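Local coordinates for protein putative aminomethyltransferase (PDB 3TTG) that probably transfers an aminomethyl group in a folate-dependent reaction, as in relatives of the glycine cleavage T-protein, at residues M292-T297 and G308-T313; T297-K302 and L340-Q345. All coordinates share one frame; numbering follows the deposited sequence.

How the contacts relate
Contacts 1 and 2 lie on the two edges of strand 296-299 and share Thr297. Contact 1 joins that strand to its hairpin partner, strand 306-316. Contact 2 joins it to the end of strand 338-340 and the turn that follows. Each has one hydrogen-bonded antiparallel pair; contact 1 adds a non-hydrogen-bonded pair, whereas contact 2 is a single bridge. Both are partly buried: Val296, Leu310, Leu298 and Leu341 are buried, while Pro295, Pro301 and Pro342 are exposed. In contact 1 Phe294 packs across the partner strand. In contact 2 leucine-leucine and leucine-proline packing surrounds the bridge. Their centres are about 11 Å apart, and Val296 packs on Leu341 and Pro342.

Contact 1. Residues M292-T297 and G308-T313; sequences MEFPVT and GILTRT
Phe294 and Thr313 are brought together by their first torsions. In Phe294, CG lies anti to the carbonyl carbon and beside the backbone N (chi1 -67°), which sends the ring across strand 306-316. In Thr313, CG2 is also anti to its carbonyl carbon, and OG1 stands between the backbone N and the carbonyl carbon (chi1 62°). Both threonine branches then meet the far end of the ring. Thr313 OG1 is 3.6 Å from Phe294 CZ, and Thr313 CG2 is 4.0 Å from the same carbon. The two side chains cross at about a right angle. Arg312 CA lies over one ring face. Leu310 O lies in the ring plane at its edge, 3.5 Å from Phe294 CD1. Leu310 CD2 touches Phe294 CE1 at 4.1 Å. An alanine in place of Phe294 would probably open a gap above the Arg312 backbone and deprive Thr313 and Leu310 of one packing partner.

Leu310 O also takes the Val296 N-H at 2.9 Å (168° at the hydrogen) and a CA-H contact from Pro295. The return bond runs from Leu310 N to Val296 O at 2.8 Å. These two bonds make Val296 and Leu310 an antiparallel hydrogen-bonded pair in the beta hairpin of strands 296-299 and 306-316, part of the C-terminal barrel domain. Thr297 and Ile309 follow as the non-hydrogen-bonded pair, with side chains on the other sheet face. A cis peptide links Phe294 to Pro295 just before the strand.

Thr311 and Arg312 form a classic beta bulge opposite Leu325 of strand 321-329. Glu236 holds both polar ends, by a hydrogen bond to Thr311 OG1 and a salt bridge to Arg312 NH1. Arg312 also packs on helix 218-227. Leu310 and Thr313 instead meet Phe282 and Leu284 of strand 277-284.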
loop_
_atom_site.group_PDB
_atom_site.type_symbol
_atom_site.label_atom_id
_atom_site.label_comp_id
_atom_site.label_asym_id
_atom_site.label_seq_id
_atom_site.Cartn_x
_atom_site.Cartn_y
_atom_site.Cartn_z
HETATM N N MSE A 292 8.683 6.773 -20.284
HETATM C CA MSE A 292 8.630 5.302 -20.264
HETATM C C MSE A 292 7.225 4.721 -20.125
HETATM O O MSE A 292 6.363 5.289 -19.438
HETATM C CB MSE A 292 9.481 4.724 -19.115
HETATM C CG MSE A 292 10.977 4.671 -19.406
HETATM SE SE MSE A 292 11.955 4.180 -17.785
HETATM C CE MSE A 292 12.313 6.019 -17.037
ATOM N N GLU A 293 7.023 3.555 -20.771
ATOM C CA GLU A 293 5.792 2.783 -20.663
ATOM C C GLU A 293 6.065 1.594 -19.722
ATOM O O GLU A 293 6.815 0.666 -20.034
ATOM C CB GLU A 293 5.278 2.340 -22.030
ATOM C CG GLU A 293 4.267 3.332 -22.607
ATOM C CD GLU A 293 4.286 3.477 -24.116
ATOM O OE1 GLU A 293 4.043 2.467 -24.816
ATOM O OE2 GLU A 293 4.529 4.608 -24.599
ATOM N N PHE A 294 5.463 1.649 -18.561
ATOM C CA PHE A 294 5.662 0.636 -17.544
ATOM C C PHE A 294 4.708 -0.560 -17.730
ATOM O O PHE A 294 3.578 -0.367 -18.164
ATOM C CB PHE A 294 5.465 1.252 -16.192
ATOM C CG PHE A 294 6.524 2.265 -15.850
ATOM C CD1 PHE A 294 7.732 1.868 -15.316
ATOM C CD2 PHE A 294 6.358 3.600 -16.173
ATOM C CE1 PHE A 294 8.742 2.782 -15.074
ATOM C CE2 PHE A 294 7.366 4.521 -15.925
ATOM C CZ PHE A 294 8.549 4.106 -15.349
ATOM N N PRO A 295 5.084 -1.791 -17.328
ATOM C CA PRO A 295 6.356 -2.191 -16.717
ATOM C C PRO A 295 7.441 -2.197 -17.771
ATOM O O PRO A 295 7.119 -2.407 -18.932
ATOM C CB PRO A 295 6.054 -3.596 -16.163
ATOM C CG PRO A 295 4.945 -4.122 -17.042
ATOM C CD PRO A 295 4.144 -2.932 -17.448
ATOM N N VAL A 296 8.690 -1.875 -17.391
ATOM C CA VAL A 296 9.815 -1.880 -18.317
ATOM C C VAL A 296 10.695 -3.044 -17.994
ATOM O O VAL A 296 11.103 -3.224 -16.828
ATOM C CB VAL A 296 10.670 -0.583 -18.302
ATOM C CG1 VAL A 296 11.500 -0.485 -19.603
ATOM C CG2 VAL A 296 9.800 0.627 -18.172
ATOM N N THR A 297 11.100 -3.762 -19.035
ATOM C CA THR A 297 12.046 -4.874 -18.880
ATOM C C THR A 297 13.448 -4.391 -18.564
ATOM O O THR A 297 13.897 -3.402 -19.131
ATOM C CB THR A 297 12.070 -5.697 -20.163
ATOM O OG1 THR A 297 10.752 -6.143 -20.275
ATOM C CG2 THR A 297 13.027 -6.896 -20.106
ATOM N N GLY A 308 14.872 -8.616 -14.807
ATOM C CA GLY A 308 13.787 -8.131 -13.987
ATOM C C GLY A 308 12.879 -7.175 -14.712
ATOM O O GLY A 308 12.915 -7.052 -15.944
ATOM N N ILE A 309 12.149 -6.399 -13.906
ATOM C CA ILE A 309 11.204 -5.423 -14.390
ATOM C C ILE A 309 11.160 -4.265 -13.435
ATOM O O ILE A 309 11.146 -4.429 -12.208
ATOM C CB ILE A 309 9.771 -5.994 -14.609
ATOM C CG1 ILE A 309 9.364 -6.813 -13.432
ATOM C CG2 ILE A 309 9.673 -6.835 -15.904
ATOM C CD1 ILE A 309 8.081 -7.533 -13.617
ATOM N N LEU A 310 11.015 -3.096 -14.016
ATOM C CA LEU A 310 10.827 -1.843 -13.305
ATOM C C LEU A 310 9.355 -1.507 -13.438
ATOM O O LEU A 310 8.845 -1.372 -14.559
ATOM C CB LEU A 310 11.722 -0.804 -13.935
ATOM C CG LEU A 310 11.799 0.540 -13.279
ATOM C CD1 LEU A 310 12.512 0.444 -11.903
ATOM C CD2 LEU A 310 12.542 1.547 -14.235
ATOM N N THR A 311 8.679 -1.273 -12.299
ATOM C CA THR A 311 7.217 -1.116 -12.293
ATOM C C THR A 311 6.782 0.306 -12.090
ATOM O O THR A 311 5.676 0.674 -12.536
ATOM C CB THR A 311 6.572 -2.093 -11.304
ATOM O OG1 THR A 311 7.122 -1.978 -10.006
ATOM C CG2 THR A 311 6.681 -3.544 -11.736
ATOM N N ARG A 312 7.609 1.133 -11.446
ATOM C CA ARG A 312 7.307 2.539 -11.282
ATOM C C ARG A 312 8.541 3.277 -10.903
ATOM O O ARG A 312 9.509 2.697 -10.327
ATOM C CB ARG A 312 6.160 2.844 -10.254
ATOM C CG ARG A 312 6.522 2.861 -8.761
ATOM C CD ARG A 312 5.351 3.320 -7.933
ATOM N NE ARG A 312 5.733 3.730 -6.575
ATOM C CZ ARG A 312 5.511 3.058 -5.446
ATOM N NH1 ARG A 312 4.870 1.902 -5.464
ATOM N NH2 ARG A 312 5.837 3.583 -4.294
ATOM N N THR A 313 8.514 4.576 -11.192
ATOM C CA THR A 313 9.609 5.451 -10.793
ATOM C C THR A 313 9.073 6.761 -10.245
ATOM O O THR A 313 7.962 7.183 -10.573
ATOM C CB THR A 313 10.628 5.753 -11.968
ATOM O OG1 THR A 313 9.965 6.418 -13.031
ATOM C CG2 THR A 313 11.299 4.529 -12.528
#

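Contact 2. Residues T297-K302 and L340-Q345; sequences TLFNPK and LLPDAQ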
loop_
_atom_site.group_PDB
_atom_site.type_symbol
_atom_site.label_atom_id
_atom_site.label_comp_id
_atom_site.label_asym_id
_atom_site.label_seq_id
_atom_site.Cartn_x
_atom_site.Cartn_y
_atom_site.Cartn_z
ATOM N N THR A 297 11.100 -3.762 -19.035
ATOM C CA THR A 297 12.046 -4.874 -18.880
ATOM C C THR A 297 13.448 -4.391 -18.564
ATOM O O THR A 297 13.897 -3.402 -19.131
ATOM C CB THR A 297 12.070 -5.697 -20.163
ATOM O OG1 THR A 297 10.752 -6.143 -20.275
ATOM C CG2 THR A 297 13.027 -6.896 -20.106
ATOM N N LEU A 298 14.116 -5.080 -17.643
ATOM C CA LEU A 298 15.489 -4.812 -17.274
ATOM C C LEU A 298 16.328 -5.943 -17.825
ATOM O O LEU A 298 15.885 -7.080 -17.803
ATOM C CB LEU A 298 15.669 -4.669 -15.746
ATOM C CG LEU A 298 14.881 -3.539 -15.090
ATOM C CD1 LEU A 298 14.956 -3.623 -13.610
ATOM C CD2 LEU A 298 15.379 -2.205 -15.565
ATOM N N PHE A 299 17.525 -5.639 -18.325
ATOM C CA PHE A 299 18.412 -6.619 -18.942
ATOM C C PHE A 299 19.728 -6.732 -18.220
ATOM O O PHE A 299 20.277 -5.737 -17.749
ATOM C CB PHE A 299 18.688 -6.230 -20.419
ATOM C CG PHE A 299 17.446 -6.261 -21.270
ATOM C CD1 PHE A 299 17.055 -7.423 -21.914
ATOM C CD2 PHE A 299 16.687 -5.115 -21.463
ATOM C CE1 PHE A 299 15.891 -7.455 -22.705
ATOM C CE2 PHE A 299 15.520 -5.148 -22.229
ATOM C CZ PHE A 299 15.120 -6.321 -22.835
ATOM N N ASN A 300 20.275 -7.944 -18.222
ATOM C CA ASN A 300 21.600 -8.259 -17.696
ATOM C C ASN A 300 22.669 -7.747 -18.707
ATOM O O ASN A 300 22.697 -8.246 -19.848
ATOM C CB ASN A 300 21.688 -9.802 -17.522
ATOM C CG ASN A 300 23.001 -10.355 -17.021
ATOM O OD1 ASN A 300 23.930 -9.629 -16.651
ATOM N ND2 ASN A 300 23.096 -11.677 -16.998
ATOM N N PRO A 301 23.552 -6.787 -18.318
ATOM C CA PRO A 301 24.587 -6.287 -19.247
ATOM C C PRO A 301 25.564 -7.351 -19.796
ATOM O O PRO A 301 26.044 -7.156 -20.885
ATOM C CB PRO A 301 25.337 -5.235 -18.408
ATOM C CG PRO A 301 24.481 -4.933 -17.296
ATOM C CD PRO A 301 23.661 -6.118 -17.013
ATOM N N LYS A 302 25.815 -8.467 -19.082
ATOM C CA LYS A 302 26.738 -9.539 -19.530
ATOM C C LYS A 302 26.259 -10.266 -20.801
ATOM O O LYS A 302 26.939 -10.213 -21.819
ATOM C CB LYS A 302 26.929 -10.614 -18.424
ATOM C CG LYS A 302 28.004 -10.315 -17.385
ATOM C CD LYS A 302 27.554 -9.393 -16.261
ATOM C CE LYS A 302 28.528 -9.437 -15.094
ATOM N NZ LYS A 302 29.915 -9.035 -15.477
ATOM N N LEU A 340 20.286 -2.883 -17.303
ATOM C CA LEU A 340 20.007 -1.956 -18.368
ATOM C C LEU A 340 18.541 -1.897 -18.723
ATOM O O LEU A 340 17.854 -2.919 -18.845
ATOM C CB LEU A 340 20.794 -2.398 -19.598
ATOM C CG LEU A 340 22.283 -2.283 -19.486
ATOM C CD1 LEU A 340 22.956 -3.159 -20.525
ATOM C CD2 LEU A 340 22.725 -0.865 -19.657
ATOM N N LEU A 341 18.085 -0.698 -18.981
ATOM C CA LEU A 341 16.780 -0.460 -19.568
ATOM C C LEU A 341 16.869 -0.722 -21.117
ATOM O O LEU A 341 17.986 -0.899 -21.646
ATOM C CB LEU A 341 16.319 0.967 -19.228
ATOM C CG LEU A 341 15.827 1.127 -17.778
ATOM C CD1 LEU A 341 15.924 2.581 -17.378
ATOM C CD2 LEU A 341 14.394 0.611 -17.623
ATOM N N PRO A 342 15.730 -0.776 -21.841
ATOM C CA PRO A 342 15.786 -1.108 -23.284
ATOM C C PRO A 342 16.623 -0.135 -24.151
ATOM O O PRO A 342 17.199 -0.530 -25.178
ATOM C CB PRO A 342 14.314 -1.101 -23.711
ATOM C CG PRO A 342 13.538 -1.421 -22.453
ATOM C CD PRO A 342 14.329 -0.759 -21.340
ATOM N N ASP A 343 16.691 1.134 -23.735
ATOM C CA ASP A 343 17.481 2.173 -24.431
ATOM C C ASP A 343 18.946 2.304 -23.903
ATOM O O ASP A 343 19.690 3.230 -24.274
ATOM C CB ASP A 343 16.759 3.503 -24.299
ATOM C CG ASP A 343 16.748 4.140 -22.927
ATOM O OD1 ASP A 343 17.057 3.413 -21.894
ATOM O OD2 ASP A 343 16.398 5.333 -22.846
ATOM N N ALA A 344 19.323 1.364 -23.016
ATOM C CA ALA A 344 20.614 1.175 -22.394
ATOM C C ALA A 344 20.933 2.184 -21.267
ATOM O O ALA A 344 22.053 2.178 -20.804
ATOM C CB ALA A 344 21.719 1.114 -23.410
ATOM N N GLN A 345 19.932 2.869 -20.684
ATOM C CA GLN A 345 20.161 3.651 -19.460
ATOM C C GLN A 345 20.375 2.637 -18.346
ATOM O O GLN A 345 19.790 1.552 -18.397
ATOM C CB GLN A 345 18.999 4.589 -19.131
ATOM C CG GLN A 345 18.957 5.809 -20.067
ATOM C CD GLN A 345 18.201 6.940 -19.427
ATOM O OE1 GLN A 345 18.787 7.781 -18.738
ATOM N NE2 GLN A 345 16.884 6.954 -19.587
#
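Leu340 O is approached by three groups from segment 297-302. Phe299 N donates a hydrogen bond to it at 2.8 Å, somewhat bent at 153° but in the carbonyl plane. Leu298 CA adds a CA-H...O contact to Leu340 O at 3.4 Å. The edge of the Phe299 ring completes the set, with CD2 3.6 Å from Leu340 O. The return bond, from Leu340 N to Phe299 O, is 2.9 Å long. Phe299 and Leu340 therefore form an antiparallel hydrogen-bonded pair, and it is a single bridge.

Side chains pack around this pair. In both Leu298 and Leu341, CG is anti to the carbonyl carbon and beside the backbone N (chi1 -61° and -76°). This shared torsion lays the two side chains side by side, pointing the same way, and their CD2 atoms meet at 3.6 Å. Leu340 CD1 rests against Pro301 CB at 3.8 Å, the two side chains crossing obliquely. Thr297 CG2 sits over one face of the Phe299 ring, offset toward its rim. Phe299 CE2 reaches Pro342 CG at 4.2 Å. Pro342 CD lies 3.5 Å from Thr297 O. That carbonyl oxygen is buried by the contact and has no hydrogen-bond partner in the model.

Just past the bridge the chain makes a type I turn from Leu341 to Ala344. An Asx turn at Asp343 overlaps its end, with OD1 accepting from Gln345 N. Asn300 forms a similar Asx turn through Lys302 N.

The bridge joins the two outermost strands of the six-stranded antiparallel sheet, 296-299 and 338-340, as expected for closure of the C-terminal barrel. Leu298 and Leu341 both touch Val347 of strand 346-350, and Leu341 also reaches Leu310 of strand 306-316.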